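Local coordinates for protein cellobiose 2-epimerase (PDB 3VW5) that acts as a cellobiose 2-epimerase, reversibly converting cellobiose into 4-O-beta-D-glucopyranosyl-D-mannose, at residues G90-M95 with T109-F114; Y152-D157 with D176-A181. The protein carries 2 engineered substitutions. All coordinates share one frame; numbering follows the deposited sequence.

How the contacts relate
Both contacts are buried and lie about 11 Å apart between centres, on the same side of the chain's centre, in an (alpha/alpha)6 barrel. Contact 1 sets loop 90-95 against the first turns of helix 109-126; contact 2 sets 152-157, part of a broken strand, against strand 177-178 and the start of helix 179-196. They share no element but adjoin, since Thr-109 probably hydrogen-bonds through OG1 to Arg-153 O and through N to Glu-154 O, and Tyr-110 packs on Asn-180. Each has one partly exposed touching residue, Trp-94 and Asp-176. Contact 1 combines apolar side chains with one amide and a bridging water, whereas contact 2 centres on a buried carboxylate bound at a helix N-terminus.

Contact 1 of 2, residues G90-M95 with T109-F114; sequences GGVYWM and TYNIAF
Asn-111 and Trp-94 both hold CG anti to their own backbone N (chi1 -172° and -178°), which carries the amide out from helix 109-126 toward the loop and brings the six-membered end of the indole up to the helix. They cross with the ring and amide planes 75° apart, and Asn-111 CB comes 3.8 Å from Trp-94 CZ3. On another flank of the amide, Val-92 CG2 lies 3.4 Å from Asn-111 ND2. The same nitrogen lies close to Tyr-93 O and donates to a water at 2.9 Å, which in turn donates to Val-92 O at 2.7 Å. Asparagine suits this place because its short side chain puts an N-H within reach of the water that joins it to Val-92 O. In the (alpha/alpha)6 barrel, this loop leads from helix 67-84 into strand 95-96, where Trp-94 and Met-95 form a classic beta bulge opposite Asp-104. An alanine in place of Asn-111 would probably leave the bridging water without its amide donor and open a gap beside Val-92 CG2. One residue further along the helix, the branched Ile-112 supplies the apolar part, its CG1 lying 4.0 Å from Val-92 CG2 and 4.1 Å from Gly-91 CA. Gly-91 has a positive phi, which favours glycine, and without a side chain it lets the isoleucine approach the backbone. The Gly-91 N-H bonds to Asp-141 OD2, from helix 129-145.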
ATOM      1  N   GLY A  90     -16.297  16.263  -3.332  1.00 41.29           N
ATOM      2  CA  GLY A  90     -15.606  15.113  -3.898  1.00 42.64           C
ATOM      3  C   GLY A  90     -14.453  14.566  -3.057  1.00 40.41           C
ATOM      4  O   GLY A  90     -14.008  15.189  -2.102  1.00 40.88           O
ATOM      5  N   GLY A  91     -13.962  13.390  -3.418  1.00 35.46           N
ATOM      6  CA  GLY A  91     -12.875  12.774  -2.691  1.00 35.56           C
ATOM      7  C   GLY A  91     -13.238  12.289  -1.293  1.00 41.29           C
ATOM      8  O   GLY A  91     -14.418  12.137  -0.935  1.00 39.85           O
ATOM      9  N   VAL A  92     -12.201  12.028  -0.506  1.00 32.48           N
ATOM     10  CA  VAL A  92     -12.361  11.583   0.863  1.00 40.94           C
ATOM     11  C   VAL A  92     -11.505  12.462   1.767  1.00 40.13           C
ATOM     12  O   VAL A  92     -10.494  12.998   1.325  1.00 38.84           O
ATOM     13  CB  VAL A  92     -11.940  10.105   1.017  1.00 37.27           C
ATOM     14  CG1 VAL A  92     -12.744   9.234   0.081  1.00 37.12           C
ATOM     15  CG2 VAL A  92     -10.457   9.937   0.719  1.00 37.21           C
ATOM     16  N   TYR A  93     -11.906  12.616   3.027  1.00 38.54           N
ATOM     17  CA  TYR A  93     -11.121  13.411   3.973  1.00 40.74           C
ATOM     18  C   TYR A  93      -9.847  12.684   4.402  1.00 38.42           C
ATOM     19  O   TYR A  93      -9.599  11.552   3.997  1.00 38.72           O
ATOM     20  CB  TYR A  93     -11.957  13.783   5.200  1.00 44.14           C
ATOM     21  CG  TYR A  93     -13.295  14.393   4.866  1.00 45.22           C
ATOM     22  CD1 TYR A  93     -13.380  15.664   4.297  1.00 45.59           C
ATOM     23  CD2 TYR A  93     -14.477  13.701   5.117  1.00 43.45           C
ATOM     24  CE1 TYR A  93     -14.613  16.225   3.982  1.00 43.65           C
ATOM     25  CE2 TYR A  93     -15.710  14.248   4.808  1.00 44.67           C
ATOM     26  CZ  TYR A  93     -15.776  15.508   4.236  1.00 49.53           C
ATOM     27  OH  TYR A  93     -17.006  16.050   3.931  1.00 46.84           O
ATOM     28  N   TRP A  94      -9.039  13.340   5.226  1.00 38.57           N
ATOM     29  CA  TRP A  94      -7.781  12.757   5.680  1.00 37.98           C
ATOM     30  C   TRP A  94      -7.930  12.035   7.037  1.00 36.24           C
ATOM     31  O   TRP A  94      -7.419  10.937   7.238  1.00 36.12           O
ATOM     32  CB  TRP A  94      -6.676  13.837   5.732  1.00 36.47           C
ATOM     33  CG  TRP A  94      -5.342  13.293   6.144  1.00 38.77           C
ATOM     34  CD1 TRP A  94      -4.748  13.416   7.368  1.00 39.14           C
ATOM     35  CD2 TRP A  94      -4.451  12.512   5.344  1.00 41.04           C
ATOM     36  NE1 TRP A  94      -3.543  12.760   7.381  1.00 39.86           N
ATOM     37  CE2 TRP A  94      -3.334  12.199   6.152  1.00 39.56           C
ATOM     38  CE3 TRP A  94      -4.484  12.048   4.027  1.00 43.89           C
ATOM     39  CZ2 TRP A  94      -2.262  11.448   5.682  1.00 46.34           C
ATOM     40  CZ3 TRP A  94      -3.417  11.302   3.563  1.00 45.12           C
ATOM     41  CH2 TRP A  94      -2.320  11.011   4.388  1.00 46.15           C
ATOM     42  N   MET A  95      -8.658  12.660   7.951  1.00 40.36           N
ATOM     43  CA  MET A  95      -8.719  12.219   9.326  1.00 39.52           C
ATOM     44  C   MET A  95     -10.093  12.470   9.905  1.00 41.55           C
ATOM     45  O   MET A  95     -10.620  13.575   9.804  1.00 37.60           O
ATOM     46  CB  MET A  95      -7.727  13.022  10.149  1.00 39.18           C
ATOM     47  CG  MET A  95      -7.354  12.339  11.442  1.00 41.76           C
ATOM     48  SD  MET A  95      -6.085  11.128  11.081  1.00 55.57           S
ATOM     49  CE  MET A  95      -6.495   9.942  12.333  1.00 49.29           C
ATOM     50  N   THR A 109      -4.612  13.065  -3.294  1.00 34.57           N
ATOM     51  CA  THR A 109      -4.664  12.101  -4.375  1.00 34.23           C
ATOM     52  C   THR A 109      -4.357  10.675  -3.904  1.00 35.91           C
ATOM     53  O   THR A 109      -5.039   9.713  -4.261  1.00 34.62           O
ATOM     54  CB  THR A 109      -3.678  12.499  -5.461  1.00 33.13           C
ATOM     55  OG1 THR A 109      -4.063  13.774  -5.964  1.00 44.58           O
ATOM     56  CG2 THR A 109      -3.678  11.510  -6.600  1.00 28.43           C
ATOM     57  N   TYR A 110      -3.312  10.552  -3.105  1.00 39.38           N
ATOM     58  CA  TYR A 110      -2.853   9.267  -2.598  1.00 36.85           C
ATOM     59  C   TYR A 110      -3.917   8.588  -1.723  1.00 36.77           C
ATOM     60  O   TYR A 110      -4.166   7.381  -1.838  1.00 36.96           O
ATOM     61  CB  TYR A 110      -1.569   9.538  -1.829  1.00 41.45           C
ATOM     62  CG  TYR A 110      -0.987   8.391  -1.088  1.00 41.95           C
ATOM     63  CD1 TYR A 110      -0.010   7.611  -1.670  1.00 51.08           C
ATOM     64  CD2 TYR A 110      -1.368   8.115   0.222  1.00 47.94           C
ATOM     65  CE1 TYR A 110       0.563   6.560  -0.987  1.00 55.70           C
ATOM     66  CE2 TYR A 110      -0.808   7.059   0.923  1.00 54.02           C
ATOM     67  CZ  TYR A 110       0.165   6.282   0.313  1.00 60.97           C
ATOM     68  OH  TYR A 110       0.757   5.234   0.988  1.00 64.68           O
ATOM     69  N   ASN A 111      -4.549   9.376  -0.859  1.00 36.18           N
ATOM     70  CA  ASN A 111      -5.602   8.887   0.019  1.00 31.34           C
ATOM     71  C   ASN A 111      -6.827   8.479  -0.786  1.00 35.70           C
ATOM     72  O   ASN A 111      -7.357   7.381  -0.590  1.00 41.34           O
ATOM     73  CB  ASN A 111      -5.962   9.957   1.052  1.00 38.19           C
ATOM     74  CG  ASN A 111      -6.919   9.455   2.123  1.00 37.32           C
ATOM     75  OD1 ASN A 111      -6.931   8.272   2.462  1.00 35.36           O
ATOM     76  ND2 ASN A 111      -7.722  10.364   2.665  1.00 31.23           N
ATOM     77  N   ILE A 112      -7.268   9.345  -1.704  1.00 36.66           N
ATOM     78  CA  ILE A 112      -8.405   9.026  -2.581  1.00 31.90           C
ATOM     79  C   ILE A 112      -8.189   7.778  -3.447  1.00 33.14           C
ATOM     80  O   ILE A 112      -9.126   7.006  -3.677  1.00 37.03           O
ATOM     81  CB  ILE A 112      -8.784  10.190  -3.507  1.00 31.40           C
ATOM     82  CG1 ILE A 112      -9.038  11.465  -2.694  1.00 35.90           C
ATOM     83  CG2 ILE A 112      -9.997   9.801  -4.344  1.00 27.77           C
ATOM     84  CD1 ILE A 112      -8.794  12.761  -3.464  1.00 28.56           C
ATOM     85  N   ALA A 113      -6.969   7.587  -3.943  1.00 28.43           N
ATOM     86  CA  ALA A 113      -6.664   6.406  -4.731  1.00 30.03           C
ATOM     87  C   ALA A 113      -6.937   5.160  -3.889  1.00 35.39           C
ATOM     88  O   ALA A 113      -7.457   4.167  -4.383  1.00 35.63           O
ATOM     89  CB  ALA A 113      -5.212   6.428  -5.206  1.00 27.98           C
ATOM     90  N   PHE A 114      -6.580   5.217  -2.613  1.00 34.56           N
ATOM     91  CA  PHE A 114      -6.699   4.050  -1.761  1.00 37.42           C
ATOM     92  C   PHE A 114      -8.154   3.685  -1.517  1.00 39.80           C
ATOM     93  O   PHE A 114      -8.528   2.515  -1.606  1.00 35.08           O
ATOM     94  CB  PHE A 114      -5.976   4.255  -0.436  1.00 37.47           C
ATOM     95  CG  PHE A 114      -4.755   3.441  -0.311  1.00 41.72           C
ATOM     96  CD1 PHE A 114      -4.854   2.068  -0.134  1.00 44.00           C
ATOM     97  CD2 PHE A 114      -3.489   4.035  -0.399  1.00 50.96           C
ATOM     98  CE1 PHE A 114      -3.707   1.287  -0.041  1.00 44.64           C
ATOM     99  CE2 PHE A 114      -2.328   3.271  -0.299  1.00 46.52           C
ATOM    100  CZ  PHE A 114      -2.437   1.891  -0.123  1.00 51.22           C
TER
HETATM  101  O   HOH W   1      -7.785  13.083   1.699  1.00 37.18           O

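Contact 2 of 2, residues Y152-D157 with D176-A181; sequences YREAFD and DKTMNA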
ATOM      1  N   TYR A 152      -0.652  14.361 -12.295  1.00 37.15           N
ATOM      2  CA  TYR A 152      -1.444  14.552 -11.093  1.00 35.49           C
ATOM      3  C   TYR A 152      -0.737  15.422 -10.059  1.00 39.74           C
ATOM      4  O   TYR A 152       0.467  15.280  -9.838  1.00 42.17           O
ATOM      5  CB  TYR A 152      -1.780  13.187 -10.472  1.00 34.63           C
ATOM      6  CG  TYR A 152      -2.615  12.306 -11.370  1.00 34.44           C
ATOM      7  CD1 TYR A 152      -4.010  12.398 -11.363  1.00 34.77           C
ATOM      8  CD2 TYR A 152      -2.020  11.398 -12.241  1.00 34.09           C
ATOM      9  CE1 TYR A 152      -4.785  11.608 -12.198  1.00 34.48           C
ATOM     10  CE2 TYR A 152      -2.797  10.596 -13.081  1.00 31.62           C
ATOM     11  CZ  TYR A 152      -4.176  10.714 -13.050  1.00 32.57           C
ATOM     12  OH  TYR A 152      -4.957   9.935 -13.860  1.00 36.42           O
ATOM     13  N   ARG A 153      -1.491  16.320  -9.426  1.00 41.24           N
ATOM     14  CA  ARG A 153      -1.027  17.026  -8.233  1.00 41.56           C
ATOM     15  C   ARG A 153      -1.576  16.341  -6.989  1.00 39.08           C
ATOM     16  O   ARG A 153      -2.602  15.679  -7.051  1.00 42.54           O
ATOM     17  CB  ARG A 153      -1.458  18.485  -8.281  1.00 41.14           C
ATOM     18  CG  ARG A 153      -0.680  19.272  -9.291  1.00 43.64           C
ATOM     19  CD  ARG A 153      -1.027  20.726  -9.215  1.00 49.28           C
ATOM     20  NE  ARG A 153      -0.275  21.489 -10.205  1.00 56.24           N
ATOM     21  CZ  ARG A 153      -0.353  22.809 -10.340  1.00 57.76           C
ATOM     22  NH1 ARG A 153      -1.148  23.515  -9.535  1.00 57.23           N
ATOM     23  NH2 ARG A 153       0.368  23.424 -11.271  1.00 50.40           N
ATOM     24  N   GLU A 154      -0.915  16.517  -5.851  1.00 44.52           N
ATOM     25  CA  GLU A 154      -1.129  15.605  -4.723  1.00 45.20           C
ATOM     26  C   GLU A 154      -1.876  16.098  -3.476  1.00 40.15           C
ATOM     27  O   GLU A 154      -2.585  15.319  -2.847  1.00 42.04           O
ATOM     28  CB  GLU A 154       0.207  14.975  -4.334  1.00 43.46           C
ATOM     29  CG  GLU A 154       0.903  14.398  -5.550  1.00 45.22           C
ATOM     30  CD  GLU A 154       1.967  13.392  -5.204  1.00 53.38           C
ATOM     31  OE1 GLU A 154       2.544  12.804  -6.153  1.00 51.66           O
ATOM     32  OE2 GLU A 154       2.226  13.184  -3.990  1.00 56.31           O
ATOM     33  N   ALA A 155      -1.740  17.367  -3.118  1.00 34.69           N
ATOM     34  CA  ALA A 155      -2.308  17.831  -1.859  1.00 36.75           C
ATOM     35  C   ALA A 155      -3.138  19.099  -1.996  1.00 36.65           C
ATOM     36  O   ALA A 155      -2.693  20.079  -2.577  1.00 41.70           O
ATOM     37  CB  ALA A 155      -1.204  18.022  -0.807  1.00 38.77           C
ATOM     38  N   PHE A 156      -4.342  19.069  -1.437  1.00 36.81           N
ATOM     39  CA  PHE A 156      -5.290  20.171  -1.538  1.00 38.44           C
ATOM     40  C   PHE A 156      -6.028  20.285  -0.226  1.00 41.40           C
ATOM     41  O   PHE A 156      -6.024  19.342   0.576  1.00 38.61           O
ATOM     42  CB  PHE A 156      -6.317  19.900  -2.640  1.00 36.07           C
ATOM     43  CG  PHE A 156      -5.713  19.413  -3.906  1.00 40.55           C
ATOM     44  CD1 PHE A 156      -5.350  20.309  -4.901  1.00 40.84           C
ATOM     45  CD2 PHE A 156      -5.466  18.058  -4.097  1.00 35.61           C
ATOM     46  CE1 PHE A 156      -4.766  19.856  -6.076  1.00 40.97           C
ATOM     47  CE2 PHE A 156      -4.869  17.610  -5.258  1.00 35.82           C
ATOM     48  CZ  PHE A 156      -4.526  18.507  -6.251  1.00 37.73           C
ATOM     49  N   ASP A 157      -6.658  21.437  -0.010  1.00 37.80           N
ATOM     50  CA  ASP A 157      -7.631  21.566   1.065  1.00 40.32           C
ATOM     51  C   ASP A 157      -8.964  21.003   0.595  1.00 39.95           C
ATOM     52  O   ASP A 157      -9.098  20.611  -0.568  1.00 38.75           O
ATOM     53  CB  ASP A 157      -7.756  23.009   1.590  1.00 38.04           C
ATOM     54  CG  ASP A 157      -8.340  23.984   0.571  1.00 45.66           C
ATOM     55  OD1 ASP A 157      -8.879  23.567  -0.483  1.00 45.96           O
ATOM     56  OD2 ASP A 157      -8.265  25.198   0.847  1.00 48.88           O
ATOM     57  N   ASP A 176       6.122  18.700  -4.846  1.00 53.47           N
ATOM     58  CA  ASP A 176       4.769  18.785  -5.369  1.00 50.29           C
ATOM     59  C   ASP A 176       4.288  17.430  -5.861  1.00 54.23           C
ATOM     60  O   ASP A 176       3.161  17.027  -5.588  1.00 57.24           O
ATOM     61  CB  ASP A 176       4.710  19.800  -6.511  1.00 54.08           C
ATOM     62  CG  ASP A 176       4.970  21.224  -6.037  1.00 70.89           C
ATOM     63  OD1 ASP A 176       6.169  21.633  -5.978  1.00 68.09           O
ATOM     64  OD2 ASP A 176       3.974  21.935  -5.722  1.00 73.32           O
ATOM     65  N   LYS A 177       5.137  16.732  -6.604  1.00 47.94           N
ATOM     66  CA  LYS A 177       4.757  15.444  -7.154  1.00 43.80           C
ATOM     67  C   LYS A 177       5.614  14.318  -6.574  1.00 43.10           C
ATOM     68  O   LYS A 177       6.782  14.527  -6.279  1.00 46.15           O
ATOM     69  CB  LYS A 177       4.847  15.499  -8.678  1.00 45.34           C
ATOM     70  CG  LYS A 177       3.876  16.498  -9.297  1.00 43.35           C
ATOM     71  CD  LYS A 177       4.102  16.656 -10.797  1.00 45.04           C
ATOM     72  CE  LYS A 177       3.013  17.537 -11.431  1.00 51.87           C
ATOM     73  NZ  LYS A 177       3.547  18.535 -12.411  1.00 50.38           N
ATOM     74  N   THR A 178       5.036  13.132  -6.403  1.00 43.57           N
ATOM     75  CA  THR A 178       5.758  12.004  -5.799  1.00 45.48           C
ATOM     76  C   THR A 178       5.535  10.713  -6.578  1.00 41.34           C
ATOM     77  O   THR A 178       4.481  10.541  -7.189  1.00 41.17           O
ATOM     78  CB  THR A 178       5.297  11.751  -4.351  1.00 44.70           C
ATOM     79  OG1 THR A 178       4.070  11.010  -4.359  1.00 48.02           O
ATOM     80  CG2 THR A 178       5.099  13.058  -3.615  1.00 42.59           C
ATOM     81  N   MET A 179       6.508   9.802  -6.558  1.00 39.11           N
ATOM     82  CA  MET A 179       6.303   8.510  -7.214  1.00 40.84           C
ATOM     83  C   MET A 179       5.247   7.731  -6.442  1.00 43.89           C
ATOM     84  O   MET A 179       4.480   6.972  -7.025  1.00 46.02           O
ATOM     85  CB  MET A 179       7.595   7.691  -7.350  1.00 37.46           C
ATOM     86  CG  MET A 179       8.141   7.101  -6.046  1.00 52.41           C
ATOM     87  SD  MET A 179       7.682   5.367  -5.796  1.00 51.03           S
ATOM     88  CE  MET A 179       7.594   4.876  -7.502  1.00 44.21           C
ATOM     89  N   ASN A 180       5.211   7.958  -5.133  1.00 42.38           N
ATOM     90  CA  ASN A 180       4.281   7.307  -4.238  1.00 39.97           C
ATOM     91  C   ASN A 180       2.853   7.397  -4.734  1.00 42.97           C
ATOM     92  O   ASN A 180       2.143   6.398  -4.801  1.00 42.52           O
ATOM     93  CB  ASN A 180       4.359   7.977  -2.879  1.00 48.19           C
ATOM     94  CG  ASN A 180       4.327   6.993  -1.744  1.00 54.77           C
ATOM     95  OD1 ASN A 180       3.306   6.364  -1.479  1.00 58.58           O
ATOM     96  ND2 ASN A 180       5.453   6.862  -1.050  1.00 62.20           N
ATOM     97  N   ALA A 181       2.428   8.606  -5.074  1.00 44.43           N
ATOM     98  CA  ALA A 181       1.069   8.817  -5.550  1.00 39.58           C
ATOM     99  C   ALA A 181       0.815   8.102  -6.877  1.00 36.41           C
ATOM    100  O   ALA A 181      -0.240   7.498  -7.068  1.00 37.04           O
ATOM    101  CB  ALA A 181       0.778  10.300  -5.683  1.00 38.20           C
TER
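Glu-154 reaches across to Thr-178 with CG anti to its carbonyl carbon (chi1 -50°) and the chain extended beyond CG, so the carboxylate arrives at the start of helix 179-196. Glutamate has the length for this span, and its two oxygens take different donors. OE1 accepts from Thr-178 N, the N-H coming from above the carboxylate plane, 51° out of it. OE2 accepts from Thr-178 OG1 at 2.9 Å through its syn lone pair, and Asn-165 ND2 binds the same oxygen. Thr-178 sets its hydroxyl between its backbone N and carbonyl carbon, where OG1 can serve both neighbours: it donates to the glutamate and accepts from Ala-181 N at 3.0 Å, a nearly straight bond of 164° that makes Thr-178 the N-cap. Ala-181 suits its place by being small: its methyl lies against the carboxylate end of Glu-154, where a larger side chain would collide. Lys-177 runs its methylenes past Tyr-152 O, with CG at 3.7 Å, before its amine makes weak bonds to Tyr-150 O and Thr-230 O. With Asp-176 it forms a classic beta bulge opposite Phe-228, where strand 177-178 pairs with strand 223-228 just before the chain enters helix 179-196. A carboxylate held by a backbone N-H, the capping hydroxyl and the Asn-165 amide at a helix N-terminus is likely to be stabilised as an anion by the helix dipole, tying the strand segment to the helix start.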